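Local coordinates for protein adenylate isopentenyltransferase (Humulus lupulus, PDB 3A8T) that transfers an isopentenyl group from dimethylallyl diphosphate to ATP, ADP or AMP, a step in cytokinin biosynthesis, at residues 68-73 and 98-103; 110-115 and 139-144; 76-81 and 102-107; 41-46 and 331-336. All blocks are in the same frame, centred on the assembly; numbering follows the deposited sequence.

Contact 1. Residues 68-73 and 98-103; sequences VINSDK and HLLGEV. With ATP (adenosine-5'-triphosphate), chain B.
Ile69 and Leu99 lie side by side with their side chains pointing the same way, the CG2 branch of Ile69 resting 4.1 Å from CG of Leu99. Chi1 of Ile69 (-59°) sets CG1 anti to the carbonyl carbon, beside the backbone N; the other branch, CG2, is the one anti to N and meets the leucine. Both residues also face helix 112-128, Ile69 reaching Ala122, Val123 and Ile126, and Leu99 reaching Phe115. The His98 ring presents an edge to strand 66-70: its CD2 is 3.1 Å from the carbonyl O of Val68, which lies near the ring plane, and its NE2 is hydrogen-bonded to Glu67. Beneath these side chains the two backbones run parallel and are joined on both flanks of Ile69. His98 N donates to Val68 O at 2.7 Å with a bent N-H...O angle of 140°, and Asn70 N donates to His98 O at 2.9 Å in an almost straight bond. This is a short parallel bridge that adds strand 97-98 to the edge of the six-stranded Rossmann-like sheet of the P-loop family. Farther on, CB of Asn70 meets CB of Leu100 at 4.1 Å. Past the strand end the chain turns to the nucleotide. Asp72 OD2 accepts a straight bond from the adenine N6 of ATP at 3.3 Å, while its OD1 is taken by the backbone N of Met74 and Gln75. The Lys73 chain, extended beyond CG, carries NZ to O2G of the γ-phosphate, 3.1 Å away, and makes a weaker bond to O2B.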
# COMPACT_ATOMS: atom_id res chain seq x y z
N VAL A 68 -13.19 -1.01 -6.50
CA VAL A 68 -12.21 -0.63 -5.51
C VAL A 68 -11.81 0.82 -5.50
O VAL A 68 -11.64 1.45 -6.53
CB VAL A 68 -10.91 -1.52 -5.68
CG1 VAL A 68 -9.77 -0.93 -4.91
CG2 VAL A 68 -11.17 -2.94 -5.19
N ILE A 69 -11.68 1.34 -4.29
CA ILE A 69 -11.21 2.71 -4.06
C ILE A 69 -9.91 2.49 -3.31
O ILE A 69 -9.88 1.82 -2.29
CB ILE A 69 -12.14 3.52 -3.15
CG1 ILE A 69 -13.54 3.59 -3.79
CG2 ILE A 69 -11.54 4.88 -2.91
CD1 ILE A 69 -14.64 4.25 -2.96
N ASN A 70 -8.82 3.00 -3.86
CA ASN A 70 -7.51 2.89 -3.24
C ASN A 70 -7.39 3.90 -2.11
O ASN A 70 -7.72 5.06 -2.32
CB ASN A 70 -6.43 3.21 -4.25
CG ASN A 70 -5.10 3.45 -3.59
OD1 ASN A 70 -4.53 4.51 -3.67
ND2 ASN A 70 -4.61 2.46 -2.92
N SER A 71 -6.93 3.45 -0.94
CA SER A 71 -6.73 4.32 0.25
C SER A 71 -5.26 4.43 0.66
O SER A 71 -4.94 4.92 1.74
CB SER A 71 -7.54 3.83 1.44
OG SER A 71 -7.20 2.51 1.77
N ASP A 72 -4.36 3.94 -0.19
CA ASP A 72 -2.92 4.04 0.07
C ASP A 72 -2.51 5.43 -0.48
O ASP A 72 -2.71 5.75 -1.64
CB ASP A 72 -2.24 2.87 -0.62
CG ASP A 72 -0.76 2.94 -0.53
OD1 ASP A 72 -0.17 3.94 -0.99
OD2 ASP A 72 -0.17 1.97 -0.02
N LYS A 73 -1.98 6.28 0.37
CA LYS A 73 -1.66 7.63 -0.07
C LYS A 73 -0.51 7.82 -1.08
O LYS A 73 -0.42 8.88 -1.70
CB LYS A 73 -1.49 8.56 1.16
CG LYS A 73 -0.20 8.41 1.93
CD LYS A 73 -0.15 9.46 3.06
CE LYS A 73 1.29 9.69 3.56
NZ LYS A 73 1.40 10.67 4.63
N HIS A 98 -10.50 3.01 -8.41
CA HIS A 98 -10.55 4.46 -8.29
C HIS A 98 -9.46 4.99 -7.34
O HIS A 98 -9.03 4.30 -6.43
CB HIS A 98 -11.92 4.86 -7.77
CG HIS A 98 -13.04 4.19 -8.50
ND1 HIS A 98 -13.65 4.76 -9.60
CD2 HIS A 98 -13.64 3.00 -8.30
CE1 HIS A 98 -14.58 3.94 -10.05
NE2 HIS A 98 -14.60 2.87 -9.28
N LEU A 99 -9.02 6.22 -7.58
CA LEU A 99 -8.02 6.84 -6.75
C LEU A 99 -6.73 6.03 -6.81
O LEU A 99 -5.97 5.96 -5.84
CB LEU A 99 -8.52 6.97 -5.32
CG LEU A 99 -9.65 7.93 -4.90
CD1 LEU A 99 -9.07 8.95 -4.02
CD2 LEU A 99 -10.34 8.58 -6.06
N LEU A 100 -6.49 5.41 -7.95
CA LEU A 100 -5.28 4.61 -8.11
C LEU A 100 -4.46 5.07 -9.29
O LEU A 100 -4.80 4.83 -10.44
CB LEU A 100 -5.62 3.12 -8.26
CG LEU A 100 -4.41 2.17 -8.44
CD1 LEU A 100 -3.41 2.32 -7.32
CD2 LEU A 100 -4.90 0.71 -8.51
N GLY A 101 -3.40 5.78 -8.97
CA GLY A 101 -2.47 6.26 -9.98
C GLY A 101 -3.02 7.30 -10.91
O GLY A 101 -2.66 7.31 -12.09
N GLU A 102 -3.88 8.18 -10.41
CA GLU A 102 -4.43 9.17 -11.29
C GLU A 102 -4.13 10.60 -10.89
O GLU A 102 -4.54 11.51 -11.58
CB GLU A 102 -5.95 9.00 -11.39
CG GLU A 102 -6.43 7.66 -11.92
CD GLU A 102 -7.95 7.57 -11.97
OE1 GLU A 102 -8.53 8.27 -12.83
OE2 GLU A 102 -8.55 6.82 -11.17
N VAL A 103 -3.45 10.80 -9.77
CA VAL A 103 -3.09 12.15 -9.33
C VAL A 103 -1.70 12.49 -9.88
O VAL A 103 -0.81 11.69 -9.82
CB VAL A 103 -3.08 12.24 -7.78
CG1 VAL A 103 -2.75 13.68 -7.35
CG2 VAL A 103 -4.43 11.77 -7.22
PG ATP B . 1.57 9.28 8.25
O1G ATP B . 0.46 10.29 8.27
O2G ATP B . 2.77 9.88 7.34
O3G ATP B . 2.14 9.04 9.74
PB ATP B . -0.37 7.74 7.06
O1B ATP B . -1.36 7.29 8.00
O2B ATP B . -0.78 9.15 6.56
O3B ATP B . 1.08 7.78 7.71
PA ATP B . 0.74 5.59 5.60
O1A ATP B . 1.11 4.89 6.82
O2A ATP B . 0.15 4.48 4.59
O3A ATP B . -0.43 6.74 5.77
O5' ATP B . 2.04 6.19 4.81
C5' ATP B . 2.99 6.78 5.66
C4' ATP B . 4.30 6.77 4.90
O4' ATP B . 4.64 5.42 4.58
C3' ATP B . 4.26 7.49 3.53
O3' ATP B . 4.53 8.88 3.68
C2' ATP B . 5.34 6.74 2.73
O2' ATP B . 6.59 7.28 2.98
C1' ATP B . 5.27 5.32 3.24
N9 ATP B . 4.45 4.47 2.34
C8 ATP B . 3.10 4.16 2.49
N7 ATP B . 2.66 3.48 1.45
C5 ATP B . 3.69 3.30 0.56
C6 ATP B . 3.86 2.67 -0.73
N6 ATP B . 2.83 2.04 -1.39
N1 ATP B . 5.08 2.71 -1.30
C2 ATP B . 6.10 3.31 -0.70
N3 ATP B . 6.00 3.91 0.49
C4 ATP B . 4.85 3.94 1.15

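Contact 2. Residues 110-115 and 139-144; sequences LTPADF and SNSFIH. With ATP (adenosine-5'-triphosphate), chain B.
Phe115 holds CG anti to its backbone N (chi1 -177°), and Phe142 has chi1 at -88°; with these settings the two rings overlap as an offset stack, centroids 4.4 Å apart and planes only 12° from parallel. CD2 of Phe142 lies above the Phe115 ring toward its rim, 3.4 Å from CG of Phe115. In return, CB of Phe115 sits over the centre of the Phe142 ring as a CH-pi contact, 3.8 Å from the centroid. Pro112 crosses Phe142 at about a right angle, its CG touching CE1, and Leu110 adds CD2 against CE2 while its carbonyl O meets CZ of Phe142 at the ring edge, 3.2 Å away. Thr111 and Asp114 form a capping box at the start of helix 112-128; in it Asp114 OD2 accepts from Thr111 N. At the N-terminal end of helix 140-147, whose dipole would probably favour the negative charge of the phosphates, Ser141 OG donates to ATP O2B at 2.7 Å, Ser141 N to O1B, and Ser139 OG to O2A at 2.8 Å. Ser139 OG also accepts from Lys73 N. The arrangement joins the first turns of two helices, one of which opens with Ser139, Asn140 and Ser141 of the ATP site, a phosphate-binding helix N-terminus.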
# COMPACT_ATOMS: atom_id res chain seq x y z
N LEU A 110 -1.66 15.17 -2.26
CA LEU A 110 -3.10 14.98 -2.24
C LEU A 110 -3.36 14.95 -0.77
O LEU A 110 -3.06 13.96 -0.14
CB LEU A 110 -3.53 13.61 -2.78
CG LEU A 110 -5.07 13.56 -2.75
CD1 LEU A 110 -5.57 14.51 -3.85
CD2 LEU A 110 -5.64 12.15 -2.96
N THR A 111 -3.90 16.02 -0.23
CA THR A 111 -4.16 16.05 1.20
C THR A 111 -5.29 15.12 1.59
O THR A 111 -6.06 14.70 0.76
CB THR A 111 -4.59 17.42 1.66
OG1 THR A 111 -5.94 17.65 1.16
CG2 THR A 111 -3.58 18.52 1.18
N PRO A 112 -5.39 14.79 2.88
CA PRO A 112 -6.43 13.90 3.42
C PRO A 112 -7.81 14.50 3.18
O PRO A 112 -8.82 13.77 3.06
CB PRO A 112 -6.07 13.83 4.88
CG PRO A 112 -4.58 14.01 4.84
CD PRO A 112 -4.39 15.11 3.90
N ALA A 113 -7.86 15.82 3.11
CA ALA A 113 -9.13 16.50 2.84
C ALA A 113 -9.48 16.35 1.35
O ALA A 113 -10.63 16.20 1.00
CB ALA A 113 -9.03 17.95 3.22
N ASP A 114 -8.47 16.41 0.48
CA ASP A 114 -8.65 16.23 -0.96
C ASP A 114 -9.20 14.82 -1.15
O ASP A 114 -10.13 14.59 -1.95
CB ASP A 114 -7.32 16.32 -1.71
CG ASP A 114 -6.63 17.68 -1.56
OD1 ASP A 114 -7.39 18.67 -1.51
OD2 ASP A 114 -5.36 17.76 -1.53
N PHE A 115 -8.60 13.88 -0.41
CA PHE A 115 -9.00 12.49 -0.49
C PHE A 115 -10.46 12.23 -0.09
O PHE A 115 -11.19 11.51 -0.77
CB PHE A 115 -8.09 11.63 0.38
CG PHE A 115 -8.40 10.17 0.29
CD1 PHE A 115 -8.14 9.47 -0.90
CD2 PHE A 115 -9.03 9.51 1.32
CE1 PHE A 115 -8.51 8.15 -1.04
CE2 PHE A 115 -9.41 8.21 1.21
CZ PHE A 115 -9.16 7.51 0.03
N SER A 139 -3.34 3.74 4.47
CA SER A 139 -3.04 5.06 5.05
C SER A 139 -4.19 5.37 5.96
O SER A 139 -5.25 5.82 5.53
CB SER A 139 -2.92 6.13 4.00
OG SER A 139 -1.92 5.74 3.09
N ASN A 140 -3.97 5.08 7.23
CA ASN A 140 -4.98 5.29 8.24
C ASN A 140 -5.41 6.74 8.28
O ASN A 140 -6.54 7.02 8.60
CB ASN A 140 -4.49 4.70 9.57
CG ASN A 140 -4.33 3.13 9.49
OD1 ASN A 140 -5.30 2.39 9.23
ND2 ASN A 140 -3.09 2.62 9.69
N SER A 141 -4.56 7.66 7.85
CA SER A 141 -4.95 9.05 7.79
C SER A 141 -5.99 9.28 6.66
O SER A 141 -6.87 10.15 6.77
CB SER A 141 -3.74 9.96 7.55
OG SER A 141 -3.33 9.99 6.17
N PHE A 142 -5.90 8.51 5.57
CA PHE A 142 -6.86 8.65 4.48
C PHE A 142 -8.12 7.90 4.83
O PHE A 142 -9.21 8.38 4.56
CB PHE A 142 -6.29 8.12 3.14
CG PHE A 142 -5.53 9.17 2.33
CD1 PHE A 142 -5.07 10.35 2.92
CD2 PHE A 142 -5.27 8.97 0.97
CE1 PHE A 142 -4.39 11.32 2.16
CE2 PHE A 142 -4.59 9.94 0.23
CZ PHE A 142 -4.16 11.11 0.83
N ILE A 143 -7.99 6.73 5.42
CA ILE A 143 -9.16 5.98 5.80
C ILE A 143 -10.01 6.79 6.80
O ILE A 143 -11.22 6.89 6.66
CB ILE A 143 -8.78 4.65 6.44
CG1 ILE A 143 -8.11 3.72 5.41
CG2 ILE A 143 -10.01 3.99 6.99
CD1 ILE A 143 -7.24 2.59 6.04
N HIS A 144 -9.37 7.35 7.81
CA HIS A 144 -10.07 8.16 8.81
C HIS A 144 -10.70 9.44 8.25
O HIS A 144 -11.87 9.73 8.49
CB HIS A 144 -9.12 8.47 10.00
CG HIS A 144 -9.44 9.74 10.73
ND1 HIS A 144 -9.01 10.98 10.28
CD2 HIS A 144 -10.17 9.97 11.84
CE1 HIS A 144 -9.46 11.92 11.09
NE2 HIS A 144 -10.17 11.33 12.05
PG ATP B . 1.57 9.28 8.25
O1G ATP B . 0.46 10.29 8.27
O2G ATP B . 2.77 9.88 7.34
O3G ATP B . 2.14 9.04 9.74
PB ATP B . -0.37 7.74 7.06
O1B ATP B . -1.36 7.29 8.00
O2B ATP B . -0.78 9.15 6.56
O3B ATP B . 1.08 7.78 7.71
PA ATP B . 0.74 5.59 5.60
O1A ATP B . 1.11 4.89 6.82
O2A ATP B . 0.15 4.48 4.59
O3A ATP B . -0.43 6.74 5.77
O5' ATP B . 2.04 6.19 4.81
C5' ATP B . 2.99 6.78 5.66
C4' ATP B . 4.30 6.77 4.90
O4' ATP B . 4.64 5.42 4.58
C3' ATP B . 4.26 7.49 3.53
O3' ATP B . 4.53 8.88 3.68
C2' ATP B . 5.34 6.74 2.73
O2' ATP B . 6.59 7.28 2.98
C1' ATP B . 5.27 5.32 3.24
N9 ATP B . 4.45 4.47 2.34
C8 ATP B . 3.10 4.16 2.49
N7 ATP B . 2.66 3.48 1.45
C5 ATP B . 3.69 3.30 0.56
C6 ATP B . 3.86 2.67 -0.73
N6 ATP B . 2.83 2.04 -1.39
N1 ATP B . 5.08 2.71 -1.30
C2 ATP B . 6.10 3.31 -0.70
N3 ATP B . 6.00 3.91 0.49
C4 ATP B . 4.85 3.94 1.15

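Contact 3. Residues 76-81 and 102-107; sequences VYKGLD and EVDPAR
Val103 packs against both Val76 and Tyr77 in the close-knit half of this contact. Its CG2 branch comes to 4.1 Å from CB of Val76, while CG1, anti to the backbone N, lies 3.9 Å from CD1 of Tyr77, the two side chains crossing obliquely. The Tyr77 ring is covered on one face by CG2 of its own neighbour Val76, which sits over the ring centre, and its hydroxyl is hydrogen-bonded to the backbone N of Leu110. Backbone bonds join the same residues: Val103 N donates to Val76 O at 3.0 Å, Lys78 N donates to Val103 O at 2.9 Å, and Glu102 N adds a weak bond to Val76 O, which thus accepts twice. The solvent side is held by an exposed lysine and charges rather than by interlocking apolar groups. CG of Lys78 meets the Glu102 carbonyl carbon and Val103 O, and beyond a bend at chi3 (-54°) CE lies 3.4 Å from CA of Asp104. NZ of Lys78 then forms a salt bridge with Asp104 OD2 at 3.5 Å. Arg107, three residues on, forms a long ion pair with the same OD2, which lies well out of the guanidinium plane; one face of that group is over CB of Asp104. Pro105 CD lies 3.5 Å from Lys78 O. Asp104 OD1 also accepts from Ala106 N, an Asx turn that leads into the 3-10 segment 105-107. The whole is a single backbone bridge between two loops, one following strand 66-70 and the other strand 97-98, beside the ATP-binding part of this P-loop-type fold.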
# COMPACT_ATOMS: atom_id res chain seq x y z
N VAL A 76 -1.90 6.85 -4.92
CA VAL A 76 -2.87 7.71 -5.57
C VAL A 76 -2.18 8.42 -6.71
O VAL A 76 -2.84 8.86 -7.62
CB VAL A 76 -3.52 8.81 -4.59
CG1 VAL A 76 -4.32 8.15 -3.52
CG2 VAL A 76 -2.43 9.72 -3.93
N TYR A 77 -0.86 8.50 -6.68
CA TYR A 77 -0.12 9.23 -7.70
C TYR A 77 0.23 8.37 -8.86
O TYR A 77 0.49 7.20 -8.68
CB TYR A 77 1.17 9.77 -7.12
CG TYR A 77 0.99 10.66 -5.91
CD1 TYR A 77 0.43 11.93 -6.04
CD2 TYR A 77 1.34 10.22 -4.64
CE1 TYR A 77 0.22 12.72 -4.92
CE2 TYR A 77 1.14 11.01 -3.52
CZ TYR A 77 0.58 12.25 -3.67
OH TYR A 77 0.36 13.02 -2.57
N LYS A 78 0.22 8.95 -10.07
CA LYS A 78 0.62 8.23 -11.28
C LYS A 78 2.13 8.14 -11.12
O LYS A 78 2.78 9.11 -10.73
CB LYS A 78 0.31 9.04 -12.54
CG LYS A 78 -1.03 9.79 -12.51
CD LYS A 78 -1.10 10.83 -13.61
CE LYS A 78 0.13 11.77 -13.53
NZ LYS A 78 0.61 12.44 -14.82
N GLY A 79 2.73 7.01 -11.42
CA GLY A 79 4.17 6.96 -11.27
C GLY A 79 4.66 5.91 -10.29
O GLY A 79 3.89 5.48 -9.39
N LEU A 80 5.93 5.52 -10.45
CA LEU A 80 6.60 4.53 -9.63
C LEU A 80 5.69 3.37 -9.31
O LEU A 80 5.57 2.99 -8.16
CB LEU A 80 7.10 5.15 -8.32
CG LEU A 80 7.99 6.42 -8.42
CD1 LEU A 80 8.26 6.92 -7.00
CD2 LEU A 80 9.28 6.17 -9.16
N ASP A 81 5.06 2.82 -10.34
CA ASP A 81 4.14 1.72 -10.18
C ASP A 81 4.80 0.57 -9.41
O ASP A 81 4.14 -0.07 -8.57
CB ASP A 81 3.65 1.27 -11.55
CG ASP A 81 2.81 2.36 -12.28
OD1 ASP A 81 2.23 3.23 -11.63
OD2 ASP A 81 2.68 2.32 -13.52
N GLU A 102 -3.88 8.18 -10.41
CA GLU A 102 -4.43 9.17 -11.29
C GLU A 102 -4.13 10.60 -10.89
O GLU A 102 -4.54 11.51 -11.58
CB GLU A 102 -5.95 9.00 -11.39
CG GLU A 102 -6.43 7.66 -11.92
CD GLU A 102 -7.95 7.57 -11.97
OE1 GLU A 102 -8.53 8.27 -12.83
OE2 GLU A 102 -8.55 6.82 -11.17
N VAL A 103 -3.45 10.80 -9.77
CA VAL A 103 -3.09 12.15 -9.33
C VAL A 103 -1.70 12.49 -9.88
O VAL A 103 -0.81 11.69 -9.82
CB VAL A 103 -3.08 12.24 -7.78
CG1 VAL A 103 -2.75 13.68 -7.35
CG2 VAL A 103 -4.43 11.77 -7.22
N ASP A 104 -1.54 13.66 -10.46
CA ASP A 104 -0.26 14.06 -11.03
C ASP A 104 0.63 14.54 -9.92
O ASP A 104 0.40 15.59 -9.34
CB ASP A 104 -0.43 15.17 -12.06
CG ASP A 104 0.88 15.50 -12.78
OD1 ASP A 104 1.97 15.41 -12.15
OD2 ASP A 104 0.81 15.86 -13.99
N PRO A 105 1.67 13.76 -9.60
CA PRO A 105 2.59 14.15 -8.52
C PRO A 105 3.08 15.62 -8.63
O PRO A 105 3.28 16.31 -7.62
CB PRO A 105 3.72 13.12 -8.66
CG PRO A 105 3.61 12.65 -10.08
CD PRO A 105 2.13 12.56 -10.30
N ALA A 106 3.25 16.09 -9.86
CA ALA A 106 3.68 17.47 -10.10
C ALA A 106 2.80 18.45 -9.35
O ALA A 106 3.32 19.43 -8.85
CB ALA A 106 3.66 17.79 -11.59
N ARG A 107 1.50 18.19 -9.26
CA ARG A 107 0.58 19.10 -8.57
C ARG A 107 0.62 19.17 -7.02
O ARG A 107 -0.23 19.82 -6.41
CB ARG A 107 -0.87 18.85 -8.98
CG ARG A 107 -1.09 18.91 -10.46
CD ARG A 107 -2.55 19.11 -10.80
NE ARG A 107 -2.82 18.53 -12.10
CZ ARG A 107 -2.03 18.71 -13.15
NH1 ARG A 107 -0.92 19.46 -13.03
NH2 ARG A 107 -2.29 18.09 -14.30

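Contact 4. Residues 41-46 and 331-336; sequences KLLVLM and KIVSRF
Strand 41-46 and segment 331-336 of helix 315-338 run nearly antiparallel, their axes 164° apart in direction and 10.5 Å apart at closest approach, so that the backbones do not meet each other and side chains span the gap. Lys41 and Phe336 slide past each other in opposite directions. CB of Lys41 touches CZ of the Phe336 ring at 3.7 Å, its CD lies over one ring face, and a bend at chi4 (-73°) turns NZ back toward the helix. There NZ of Lys41 donates to the backbone O of Phe336 at 2.8 Å, nearly in line with the carbonyl bond. The same ammonium stands 4.5 Å from the centroid of the Phe336 ring, 30° off its normal, an off-centre cation-pi contact. It also makes a salt bridge with Asp174 and a hydrogen bond to the carbonyl O of Glu339, which probably keeps the lysine charged. Phe336 has CG anti to its backbone N, and the far rim of the ring extends to the strand, where Leu42 N lies in the ring plane at the edge, 3.8 Å from CZ of Phe336. One turn earlier in the helix, Val333 meets Leu43 at about a right angle: CG2 of Val333 lies 3.7 Å from CD2 and 4.0 Å from CD1 of Leu43. Phe64 also packs on Val333, and Cys176 of the adjacent strand 174-181 lies against both Leu43 and Phe336. The contact is the packing of a C-terminal helix against one face of a central parallel sheet, as in the α/β architecture of P-loop proteins, here on the strand that leads into the ATP-binding P-loop.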
# COMPACT_ATOMS: atom_id res chain seq x y z
N LYS A 41 -23.36 1.53 2.46
CA LYS A 41 -22.49 0.44 2.86
C LYS A 41 -21.15 0.53 2.17
O LYS A 41 -21.07 0.77 0.95
CB LYS A 41 -23.13 -0.90 2.56
CG LYS A 41 -24.40 -1.20 3.39
CD LYS A 41 -25.00 -2.61 3.05
CE LYS A 41 -26.13 -3.07 4.04
NZ LYS A 41 -25.60 -3.48 5.39
N LEU A 42 -20.11 0.39 2.98
CA LEU A 42 -18.77 0.44 2.50
C LEU A 42 -17.89 -0.62 3.15
O LEU A 42 -17.78 -0.72 4.36
CB LEU A 42 -18.16 1.84 2.75
CG LEU A 42 -16.66 1.95 2.40
CD1 LEU A 42 -16.38 1.86 0.87
CD2 LEU A 42 -16.15 3.22 3.02
N LEU A 43 -17.27 -1.43 2.32
CA LEU A 43 -16.39 -2.46 2.83
C LEU A 43 -15.01 -1.83 2.95
O LEU A 43 -14.57 -1.13 2.02
CB LEU A 43 -16.35 -3.64 1.88
CG LEU A 43 -15.54 -4.86 2.28
CD1 LEU A 43 -15.95 -5.37 3.69
CD2 LEU A 43 -15.77 -5.92 1.19
N VAL A 44 -14.35 -2.04 4.08
CA VAL A 44 -13.04 -1.47 4.29
C VAL A 44 -12.01 -2.56 4.53
O VAL A 44 -12.13 -3.32 5.45
CB VAL A 44 -13.08 -0.48 5.49
CG1 VAL A 44 -11.68 0.13 5.73
CG2 VAL A 44 -14.15 0.57 5.22
N LEU A 45 -11.01 -2.64 3.67
CA LEU A 45 -9.98 -3.66 3.81
C LEU A 45 -8.77 -2.98 4.37
O LEU A 45 -8.17 -2.13 3.71
CB LEU A 45 -9.64 -4.36 2.46
CG LEU A 45 -10.79 -5.01 1.66
CD1 LEU A 45 -10.24 -6.01 0.71
CD2 LEU A 45 -11.85 -5.61 2.55
N MET A 46 -8.43 -3.36 5.60
CA MET A 46 -7.32 -2.83 6.38
C MET A 46 -6.17 -3.78 6.73
O MET A 46 -6.31 -5.02 6.74
CB MET A 46 -7.85 -2.26 7.68
CG MET A 46 -8.48 -0.89 7.56
SD MET A 46 -9.06 -0.30 9.20
CE MET A 46 -9.66 -1.82 9.67
N LYS A 331 -17.94 -14.99 3.84
CA LYS A 331 -18.99 -15.13 4.83
C LYS A 331 -19.33 -13.80 5.53
O LYS A 331 -20.50 -13.41 5.66
CB LYS A 331 -18.60 -16.15 5.88
CG LYS A 331 -18.47 -17.54 5.37
CD LYS A 331 -17.50 -18.35 6.22
CE LYS A 331 -18.08 -18.74 7.58
NZ LYS A 331 -17.31 -19.85 8.30
N ILE A 332 -18.30 -13.11 6.01
CA ILE A 332 -18.54 -11.85 6.69
C ILE A 332 -19.22 -10.86 5.72
O ILE A 332 -20.20 -10.27 6.06
CB ILE A 332 -17.20 -11.24 7.21
CG1 ILE A 332 -16.60 -12.13 8.29
CG2 ILE A 332 -17.40 -9.81 7.72
CD1 ILE A 332 -15.11 -11.75 8.65
N VAL A 333 -18.70 -10.71 4.50
CA VAL A 333 -19.25 -9.72 3.57
C VAL A 333 -20.66 -10.08 3.21
O VAL A 333 -21.56 -9.26 3.18
CB VAL A 333 -18.40 -9.63 2.32
CG1 VAL A 333 -19.13 -8.88 1.24
CG2 VAL A 333 -17.11 -9.00 2.65
N SER A 334 -20.84 -11.35 2.93
CA SER A 334 -22.13 -11.91 2.64
C SER A 334 -23.15 -11.52 3.72
O SER A 334 -24.25 -11.09 3.42
CB SER A 334 -21.97 -13.42 2.61
OG SER A 334 -22.92 -13.97 1.75
N ARG A 335 -22.78 -11.63 4.99
CA ARG A 335 -23.76 -11.25 6.00
C ARG A 335 -23.99 -9.75 6.12
O ARG A 335 -25.06 -9.30 6.53
CB ARG A 335 -23.34 -11.84 7.33
CG ARG A 335 -23.33 -13.35 7.27
CD ARG A 335 -22.61 -13.88 8.48
NE ARG A 335 -22.46 -15.32 8.48
CZ ARG A 335 -21.53 -15.95 9.18
NH1 ARG A 335 -20.69 -15.20 9.91
NH2 ARG A 335 -21.44 -17.29 9.18
N PHE A 336 -22.96 -8.99 5.76
CA PHE A 336 -22.96 -7.53 5.79
C PHE A 336 -23.84 -7.03 4.64
O PHE A 336 -24.49 -5.98 4.74
CB PHE A 336 -21.52 -7.05 5.58
CG PHE A 336 -21.39 -5.58 5.30
CD1 PHE A 336 -21.78 -4.63 6.24
CD2 PHE A 336 -20.79 -5.14 4.11
CE1 PHE A 336 -21.57 -3.26 6.04
CE2 PHE A 336 -20.57 -3.74 3.89
CZ PHE A 336 -20.96 -2.82 4.86

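Overall arrangement
Contacts 1, 2 and 3 cluster round the ATP side of the fold and touch one another, whereas contact 4 lies farther off, about 19 Å from contact 1 between centres, and touches contact 2 through Met46 on Ile143. Contacts 1 and 3 share Glu102 and Val103 and succeed each other along one loop, passing from a partly buried bridge at the sheet edge to a bridge with charges on its solvent side. Contact 2, also partly buried, relies on packing between helix starts and alone has an aromatic stack. Contacts 1 and 2 both hold ATP. Contact 4, the buried one, reaches the same sheet as contact 1, but by helix packing.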